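Local coordinates for Tol-Pal system protein TolA (Pseudomonas aeruginosa, PDB 1LR0) that forms the periplasmic C-terminal domain of an inner-membrane Tol-Pal component, probably needed for outer-membrane integrity and for invagination during cell division, at residues 54-59 / 114-119; 69-74 / 83-88; 45-50 / 77-82. All blocks are in the same frame, centred on the assembly; numbering follows the deposited sequence.

Contact 1: residues 54-59 / 114-119; sequences VEVLIE and IIFKPE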
loop_
_atom_site.group_PDB
_atom_site.type_symbol
_atom_site.label_atom_id
_atom_site.label_comp_id
_atom_site.label_asym_id
_atom_site.label_seq_id
_atom_site.Cartn_x
_atom_site.Cartn_y
_atom_site.Cartn_z
ATOM N N VAL A 54 12.747 -1.547 -2.234
ATOM C CA VAL A 54 12.653 -1.974 -0.854
ATOM C C VAL A 54 11.213 -2.337 -0.526
ATOM O O VAL A 54 10.283 -1.606 -0.924
ATOM C CB VAL A 54 13.156 -0.911 0.134
ATOM C CG1 VAL A 54 12.314 0.420 0.033
ATOM C CG2 VAL A 54 13.094 -1.409 1.570
ATOM N N GLU A 55 11.000 -3.492 0.102
ATOM C CA GLU A 55 9.667 -3.831 0.602
ATOM C C GLU A 55 9.562 -3.422 2.087
ATOM O O GLU A 55 10.354 -3.822 2.919
ATOM C CB GLU A 55 9.241 -5.327 0.495
ATOM C CG GLU A 55 7.758 -5.591 0.696
ATOM C CD GLU A 55 7.546 -7.105 0.480
ATOM O OE1 GLU A 55 8.493 -7.694 0.957
ATOM O OE2 GLU A 55 6.603 -7.635 -0.127
ATOM N N VAL A 56 8.502 -2.710 2.398
ATOM C CA VAL A 56 8.243 -2.231 3.723
ATOM C C VAL A 56 6.938 -2.749 4.225
ATOM O O VAL A 56 5.946 -2.653 3.518
ATOM C CB VAL A 56 8.120 -0.646 3.679
ATOM C CG1 VAL A 56 7.691 -0.147 5.010
ATOM C CG2 VAL A 56 9.468 -0.042 3.248
ATOM N N LEU A 57 6.930 -3.236 5.463
ATOM C CA LEU A 57 5.681 -3.637 6.141
ATOM C C LEU A 57 5.211 -2.480 6.923
ATOM O O LEU A 57 5.900 -1.946 7.744
ATOM C CB LEU A 57 6.013 -4.815 7.043
ATOM C CG LEU A 57 4.835 -5.170 7.917
ATOM C CD1 LEU A 57 3.811 -5.915 7.119
ATOM C CD2 LEU A 57 5.409 -6.017 9.055
ATOM N N ILE A 58 4.051 -2.058 6.474
ATOM C CA ILE A 58 3.283 -0.992 6.994
ATOM C C ILE A 58 2.161 -1.531 7.898
ATOM O O ILE A 58 1.325 -2.346 7.464
ATOM C CB ILE A 58 2.681 -0.202 5.909
ATOM C CG1 ILE A 58 3.692 0.254 4.845
ATOM C CG2 ILE A 58 2.049 1.006 6.492
ATOM C CD1 ILE A 58 3.067 1.151 3.804
ATOM N N GLU A 59 2.124 -1.001 9.110
ATOM C CA GLU A 59 1.084 -1.358 10.121
ATOM C C GLU A 59 0.182 -0.167 10.380
ATOM O O GLU A 59 0.690 0.913 10.684
ATOM C CB GLU A 59 1.770 -1.797 11.441
ATOM C CG GLU A 59 2.604 -3.042 11.228
ATOM C CD GLU A 59 3.272 -3.623 12.462
ATOM O OE1 GLU A 59 2.678 -3.607 13.594
ATOM O OE2 GLU A 59 4.424 -4.105 12.261
ATOM N N ILE A 114 4.414 -3.094 1.018
ATOM C CA ILE A 114 4.439 -2.307 -0.246
ATOM C C ILE A 114 5.900 -2.178 -0.706
ATOM O O ILE A 114 6.792 -2.004 0.100
ATOM C CB ILE A 114 3.908 -0.925 0.083
ATOM C CG1 ILE A 114 2.433 -0.968 0.550
ATOM C CG2 ILE A 114 3.989 -0.024 -1.090
ATOM C CD1 ILE A 114 1.482 -1.327 -0.574
ATOM N N ILE A 115 6.134 -2.294 -2.001
ATOM C CA ILE A 115 7.441 -2.139 -2.558
ATOM C C ILE A 115 7.604 -0.738 -2.990
ATOM O O ILE A 115 6.793 -0.202 -3.724
ATOM C CB ILE A 115 7.575 -3.092 -3.757
ATOM C CG1 ILE A 115 7.619 -4.549 -3.233
ATOM C CG2 ILE A 115 8.873 -2.807 -4.543
ATOM C CD1 ILE A 115 7.581 -5.554 -4.421
ATOM N N PHE A 116 8.675 -0.138 -2.546
ATOM C CA PHE A 116 9.048 1.200 -2.977
ATOM C C PHE A 116 10.300 1.243 -3.804
ATOM O O PHE A 116 11.265 0.538 -3.466
ATOM C CB PHE A 116 9.264 2.096 -1.739
ATOM C CG PHE A 116 7.992 2.254 -0.916
ATOM C CD1 PHE A 116 6.949 3.006 -1.388
ATOM C CD2 PHE A 116 7.840 1.647 0.315
ATOM C CE1 PHE A 116 5.796 3.195 -0.634
ATOM C CE2 PHE A 116 6.657 1.817 1.015
ATOM C CZ PHE A 116 5.666 2.615 0.544
ATOM N N LYS A 117 10.351 2.098 -4.826
ATOM C CA LYS A 117 11.524 2.296 -5.698
ATOM C C LYS A 117 11.859 3.779 -5.707
ATOM O O LYS A 117 10.956 4.649 -5.783
ATOM C CB LYS A 117 11.220 1.857 -7.149
ATOM C CG LYS A 117 10.672 0.488 -7.270
ATOM C CD LYS A 117 10.338 0.104 -8.726
ATOM C CE LYS A 117 9.666 -1.316 -8.923
ATOM N NZ LYS A 117 9.528 -1.487 -10.471
ATOM N N PRO A 118 13.118 4.124 -5.722
ATOM C CA PRO A 118 13.496 5.549 -5.749
ATOM C C PRO A 118 12.884 6.260 -6.922
ATOM O O PRO A 118 12.509 7.405 -6.757
ATOM C CB PRO A 118 15.019 5.506 -5.932
ATOM C CG PRO A 118 15.449 4.264 -5.244
ATOM C CD PRO A 118 14.314 3.258 -5.690
ATOM N N GLU A 119 12.840 5.620 -8.100
ATOM C CA GLU A 119 12.367 6.343 -9.255
ATOM C C GLU A 119 10.844 6.622 -9.147
ATOM O O GLU A 119 10.361 7.660 -9.585
ATOM C CB GLU A 119 12.701 5.594 -10.550
ATOM C CG GLU A 119 12.243 4.191 -10.555
ATOM C CD GLU A 119 13.305 3.164 -10.063
ATOM O OE1 GLU A 119 14.003 3.379 -9.043
ATOM O OE2 GLU A 119 13.459 2.124 -10.708
#
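Ile114 pairs with Val56 through two backbone hydrogen bonds, Ile114 N to Val56 O and Val56 N to Ile114 O, each 3.0 Å. Ile114 CG1 packs against Ile58 CD1 at 3.9 Å, while Ile114 CG2 lies over one face of the Phe116 ring, toward the rim. Ile115 points to the other side of the sheet, where Ile115 CG1 meets Glu55 CG at 4.1 Å; the carboxylate of Glu55 is bonded through OE1 to Ser72. The CA of Ile115 also offers a C-H contact to Val54 O. Phe116 N bonds to Val54 O at 2.7 Å, and Val54 N returns a bond of 2.8 Å to Phe116 O. CG of Phe116 is anti to the carbonyl carbon (chi1 -63°), on the side of the sheet where Val56 lies; the ring then meets Val56 at its edge, Phe116 CD2 standing 3.8 Å from Val56 CG2, with Val56 CB in the ring plane. Beyond Phe116, Lys117 takes the N-cap position of helix 118-123. The arrangement is an antiparallel ladder between the central strand and an outer strand of the three-stranded sheet in this TonB-like C-terminal domain, with the Val54, Val56, Ile114 and Phe116 side in the core.

Contact 2: residues 69-74 / 83-88; sequences ASVSRS and SAVAAV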
loop_
_atom_site.group_PDB
_atom_site.type_symbol
_atom_site.label_atom_id
_atom_site.label_comp_id
_atom_site.label_asym_id
_atom_site.label_seq_id
_atom_site.Cartn_x
_atom_site.Cartn_y
_atom_site.Cartn_z
ATOM N N ALA A 69 6.401 0.788 10.715
ATOM C CA ALA A 69 6.907 0.510 9.362
ATOM C C ALA A 69 8.268 -0.095 9.580
ATOM O O ALA A 69 9.057 0.347 10.475
ATOM C CB ALA A 69 6.994 1.771 8.606
ATOM N N SER A 70 8.526 -1.161 8.862
ATOM C CA SER A 70 9.791 -1.793 8.926
ATOM C C SER A 70 10.137 -2.442 7.567
ATOM O O SER A 70 9.276 -2.762 6.788
ATOM C CB SER A 70 9.778 -2.897 9.977
ATOM O OG SER A 70 8.693 -3.764 9.685
ATOM N N VAL A 71 11.403 -2.693 7.373
ATOM C CA VAL A 71 11.892 -3.328 6.147
ATOM C C VAL A 71 11.511 -4.791 6.162
ATOM O O VAL A 71 11.948 -5.561 7.011
ATOM C CB VAL A 71 13.324 -3.195 6.121
ATOM C CG1 VAL A 71 13.844 -3.979 4.936
ATOM C CG2 VAL A 71 13.705 -1.680 5.942
ATOM N N SER A 72 10.753 -5.200 5.164
ATOM C CA SER A 72 10.469 -6.637 4.983
ATOM C C SER A 72 11.462 -7.285 3.994
ATOM O O SER A 72 11.726 -8.481 4.089
ATOM C CB SER A 72 9.011 -6.874 4.518
ATOM O OG SER A 72 8.726 -6.088 3.373
ATOM N N ARG A 73 11.917 -6.546 2.963
ATOM C CA ARG A 73 13.011 -7.042 2.099
ATOM C C ARG A 73 13.849 -5.865 1.763
ATOM O O ARG A 73 13.382 -4.931 1.144
ATOM C CB ARG A 73 12.496 -7.748 0.848
ATOM C CG ARG A 73 13.569 -8.386 -0.053
ATOM C CD ARG A 73 12.969 -8.933 -1.389
ATOM N NE ARG A 73 12.068 -10.087 -1.166
ATOM C CZ ARG A 73 12.482 -11.311 -0.858
ATOM N NH1 ARG A 73 13.742 -11.604 -0.732
ATOM N NH2 ARG A 73 11.610 -12.291 -0.688
ATOM N N SER A 74 15.092 -5.930 2.167
ATOM C CA SER A 74 16.019 -4.848 1.962
ATOM C C SER A 74 16.326 -4.609 0.504
ATOM O O SER A 74 16.366 -5.545 -0.295
ATOM C CB SER A 74 17.319 -5.114 2.711
ATOM O OG SER A 74 18.287 -4.114 2.353
ATOM N N SER A 83 15.304 5.535 4.475
ATOM C CA SER A 83 14.527 6.687 3.939
ATOM C C SER A 83 13.090 6.323 3.571
ATOM O O SER A 83 12.176 7.124 3.710
ATOM C CB SER A 83 15.252 7.279 2.708
ATOM O OG SER A 83 15.081 6.467 1.526
ATOM N N ALA A 84 12.877 5.099 3.127
ATOM C CA ALA A 84 11.527 4.641 2.896
ATOM C C ALA A 84 10.702 4.405 4.149
ATOM O O ALA A 84 9.561 4.849 4.198
ATOM C CB ALA A 84 11.496 3.422 1.961
ATOM N N VAL A 85 11.305 3.795 5.155
ATOM C CA VAL A 85 10.656 3.595 6.438
ATOM C C VAL A 85 10.299 4.961 7.058
ATOM O O VAL A 85 9.177 5.160 7.484
ATOM C CB VAL A 85 11.582 2.772 7.358
ATOM C CG1 VAL A 85 11.169 2.814 8.844
ATOM C CG2 VAL A 85 11.663 1.379 6.871
ATOM N N ALA A 86 11.214 5.919 7.012
ATOM C CA ALA A 86 10.931 7.245 7.606
ATOM C C ALA A 86 9.831 7.942 6.874
ATOM O O ALA A 86 8.959 8.602 7.456
ATOM C CB ALA A 86 12.219 8.121 7.662
ATOM N N ALA A 87 9.816 7.787 5.550
ATOM C CA ALA A 87 8.803 8.420 4.750
ATOM C C ALA A 87 7.419 7.831 5.086
ATOM O O ALA A 87 6.427 8.595 5.177
ATOM C CB ALA A 87 9.079 8.296 3.178
ATOM N N VAL A 88 7.346 6.511 5.249
ATOM C CA VAL A 88 6.096 5.918 5.595
ATOM C C VAL A 88 5.593 6.549 6.924
ATOM O O VAL A 88 4.434 6.867 7.040
ATOM C CB VAL A 88 6.143 4.373 5.751
ATOM C CG1 VAL A 88 4.816 3.779 6.301
ATOM C CG2 VAL A 88 6.387 3.766 4.279
#
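Val88 N donates to Ala84 O at 3.0 Å, a bond inside helix 78-91 that fixes the turn from which Val88 reaches Ala69. Val88 CG1 rests 3.8 Å from Ala69 CB, the only side-chain carbon the alanine has, and Val88 CB follows just behind. One turn earlier, Val85 points at the strand and places its two methyls one after the other along it. Because Val85 CG1 is anti to the backbone N (chi1 165°), that branch sits by the Ala69 carbonyl, 3.6 Å from Ala69 O, and somewhat farther from Ala69 CB. Val85 CG2 goes the other way along the strand, passing the Ser70 carbonyl carbon to meet Val71 CG2 at 3.8 Å, with the two valine side chains crossing at about a right angle. The helical segment 83-88 runs nearly antiparallel to strand 69-71, at 166°, and the small Ala69 side chain is consistent with the axes coming as close as 7.7 Å. Just beyond, a classic beta bulge sets Ser72 and Arg73 opposite the single residue Glu55. No hydrogen bond passes between 69-74 and 83-88: Ser70 bonds through its backbone to Leu57 of the neighbouring strand, and the polar tie to this helix is made by Ser74 OG, to Asp81. The interface of Ala69, Val71, Val85 and Val88 is therefore non-directional methyl packing, partly against a carbonyl oxygen, governed by shape and by exclusion of water.

Contact 3: residues 45-50 / 77-82; sequences PPSARN and DKPFDS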
loop_
_atom_site.group_PDB
_atom_site.type_symbol
_atom_site.label_atom_id
_atom_site.label_comp_id
_atom_site.label_asym_id
_atom_site.label_seq_id
_atom_site.Cartn_x
_atom_site.Cartn_y
_atom_site.Cartn_z
ATOM N N PRO A 45 18.115 9.900 -0.076
ATOM C CA PRO A 45 19.524 9.900 0.325
ATOM C C PRO A 45 20.439 9.840 -0.879
ATOM O O PRO A 45 20.033 9.368 -1.978
ATOM C CB PRO A 45 19.606 8.614 1.131
ATOM C CG PRO A 45 18.729 7.707 0.379
ATOM C CD PRO A 45 17.572 8.530 -0.065
ATOM N N PRO A 46 21.693 10.271 -0.714
ATOM C CA PRO A 46 22.650 10.345 -1.850
ATOM C C PRO A 46 22.867 9.018 -2.508
ATOM O O PRO A 46 23.113 8.999 -3.676
ATOM C CB PRO A 46 23.970 10.808 -1.197
ATOM C CG PRO A 46 23.583 11.398 0.085
ATOM C CD PRO A 46 22.288 10.750 0.548
ATOM N N SER A 47 22.665 7.924 -1.803
ATOM C CA SER A 47 22.949 6.617 -2.390
ATOM C C SER A 47 21.806 6.011 -3.207
ATOM O O SER A 47 21.979 4.992 -3.824
ATOM C CB SER A 47 23.313 5.603 -1.268
ATOM O OG SER A 47 22.270 5.570 -0.275
ATOM N N ALA A 48 20.637 6.639 -3.210
ATOM C CA ALA A 48 19.543 6.120 -3.962
ATOM C C ALA A 48 19.835 6.030 -5.417
ATOM O O ALA A 48 20.461 6.927 -5.975
ATOM C CB ALA A 48 18.265 6.889 -3.704
ATOM N N ARG A 49 19.414 4.932 -6.035
ATOM C CA ARG A 49 19.608 4.781 -7.482
ATOM C C ARG A 49 18.389 4.137 -8.141
ATOM O O ARG A 49 17.778 3.274 -7.529
ATOM C CB ARG A 49 20.807 3.890 -7.802
ATOM C CG ARG A 49 22.168 4.541 -7.465
ATOM C CD ARG A 49 22.538 5.730 -8.231
ATOM N NE ARG A 49 23.945 6.020 -7.885
ATOM C CZ ARG A 49 24.331 6.707 -6.884
ATOM N NH1 ARG A 49 23.443 7.296 -6.108
ATOM N NH2 ARG A 49 25.623 6.821 -6.656
ATOM N N ASN A 50 18.129 4.477 -9.383
ATOM C CA ASN A 50 17.190 3.708 -10.202
ATOM C C ASN A 50 17.533 2.213 -10.167
ATOM O O ASN A 50 18.710 1.833 -10.234
ATOM C CB ASN A 50 17.173 4.220 -11.633
ATOM C CG ASN A 50 16.265 5.435 -11.773
ATOM O OD1 ASN A 50 16.568 6.542 -11.242
ATOM N ND2 ASN A 50 15.160 5.244 -12.437
ATOM N N ASP A 77 20.695 -1.361 0.143
ATOM C CA ASP A 77 21.287 -0.077 0.498
ATOM C C ASP A 77 20.579 0.423 1.721
ATOM O O ASP A 77 19.395 0.770 1.716
ATOM C CB ASP A 77 21.126 0.903 -0.672
ATOM C CG ASP A 77 21.742 2.244 -0.386
ATOM O OD1 ASP A 77 22.981 2.347 -0.436
ATOM O OD2 ASP A 77 21.057 3.250 -0.010
ATOM N N LYS A 78 21.274 0.431 2.830
ATOM C CA LYS A 78 20.597 0.742 4.087
ATOM C C LYS A 78 20.039 2.189 4.177
ATOM O O LYS A 78 19.009 2.398 4.694
ATOM C CB LYS A 78 21.556 0.425 5.224
ATOM C CG LYS A 78 20.985 0.750 6.598
ATOM C CD LYS A 78 21.768 0.063 7.740
ATOM C CE LYS A 78 21.413 0.649 9.118
ATOM N NZ LYS A 78 22.437 0.150 10.112
ATOM N N PRO A 79 20.726 3.208 3.659
ATOM C CA PRO A 79 20.136 4.533 3.678
ATOM C C PRO A 79 18.843 4.654 2.858
ATOM O O PRO A 79 17.893 5.337 3.280
ATOM C CB PRO A 79 21.248 5.441 3.158
ATOM C CG PRO A 79 22.525 4.597 3.337
ATOM C CD PRO A 79 22.109 3.215 3.198
ATOM N N PHE A 80 18.773 4.032 1.687
ATOM C CA PHE A 80 17.474 4.035 0.982
ATOM C C PHE A 80 16.428 3.326 1.762
ATOM O O PHE A 80 15.339 3.836 1.944
ATOM C CB PHE A 80 17.585 3.398 -0.450
ATOM C CG PHE A 80 16.292 3.294 -1.108
ATOM C CD1 PHE A 80 15.846 2.061 -1.611
ATOM C CD2 PHE A 80 15.482 4.411 -1.183
ATOM C CE1 PHE A 80 14.639 1.956 -2.146
ATOM C CE2 PHE A 80 14.262 4.330 -1.769
ATOM C CZ PHE A 80 13.789 3.058 -2.256
ATOM N N ASP A 81 16.757 2.150 2.301
ATOM C CA ASP A 81 15.806 1.465 3.141
ATOM C C ASP A 81 15.262 2.356 4.288
ATOM O O ASP A 81 14.071 2.426 4.547
ATOM C CB ASP A 81 16.426 0.237 3.805
ATOM C CG ASP A 81 16.700 -0.911 2.857
ATOM O OD1 ASP A 81 17.293 -1.866 3.394
ATOM O OD2 ASP A 81 16.425 -0.946 1.623
ATOM N N SER A 82 16.181 2.991 5.000
ATOM C CA SER A 82 15.792 3.810 6.119
ATOM C C SER A 82 14.968 4.992 5.627
ATOM O O SER A 82 14.005 5.398 6.298
ATOM C CB SER A 82 17.033 4.348 6.818
ATOM O OG SER A 82 17.710 3.291 7.449
#
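The Asp77 carboxylate meets Ser47 and Phe80 through one oxygen, OD2: Ser47 OG donates to it on the syn side, 20° out of the carboxylate plane, and Phe80 N on the anti side, 24° out of it. The Phe80 ring is approached obliquely by Ala48 CB, 4.5 Å from Phe80 CD2. The third flat group, the Arg49 guanidinium, has Pro46 O at its edge, in its plane. NH1 of Arg49 donates both to that oxygen and to Ala48 O, reaching the latter from well above the carbonyl plane, which ties the arginine back over its own loop.

The bond from Ser47 OG to Asp77 OD2 is short, 2.6 Å. Ser47 OG reaches it from a position between the backbone N and the carbonyl carbon (chi1 55°), and in doing so also lies against the Pro79 ring, 3.6 Å from Pro79 CB. Asp77 occupies the N-cap of helix 78-91, and its 3.0 Å bond from Phe80 N to Asp77 OD2 is the capping bond. The serine thus steadies the group that caps the helix, and the two donors would probably stabilise the negative charge of the carboxylate. Alongside, Pro45 CB packs on Pro79 CB at 4.1 Å, while Pro45 CG lies 3.8 Å from Pro79 O. A type I turn from Pro45 to Ala48, closed by Ala48 N to Pro45 O, brings Pro45 and Ser47 to the same helix end.

The loop carrying this turn leads from the long helix 4-41 to strand 54-60. Pro118 of helix 118-123 touches both Ala48 and Phe80, and Phe80 also packs on Trp42, Met52 and Val54, where the first turn of helix 78-91 settles against the sheet.

Contact 1 is the buried one, contact 2 is partly buried and contact 3 lies at the surface, and each has its own chemistry. Strand pairing in contact 1 combines a regular set of backbone bonds with an apolar face; contact 2 has no hydrogen bond between its segments and rests on methyl packing; contact 3 joins a side-chain bond from a serine to a capping aspartate with proline packing. Contacts 1 and 2 meet in the same sheet, since strands 54-60 and 66-73 are neighbours, whereas contacts 2 and 3 share helix 78-91, its middle in one and its first turn in the other. Ser74 OG and Asp81 OD1, 2.7 Å apart, join these two, and Pro118 links contact 1 with contact 3 by packing on Phe80.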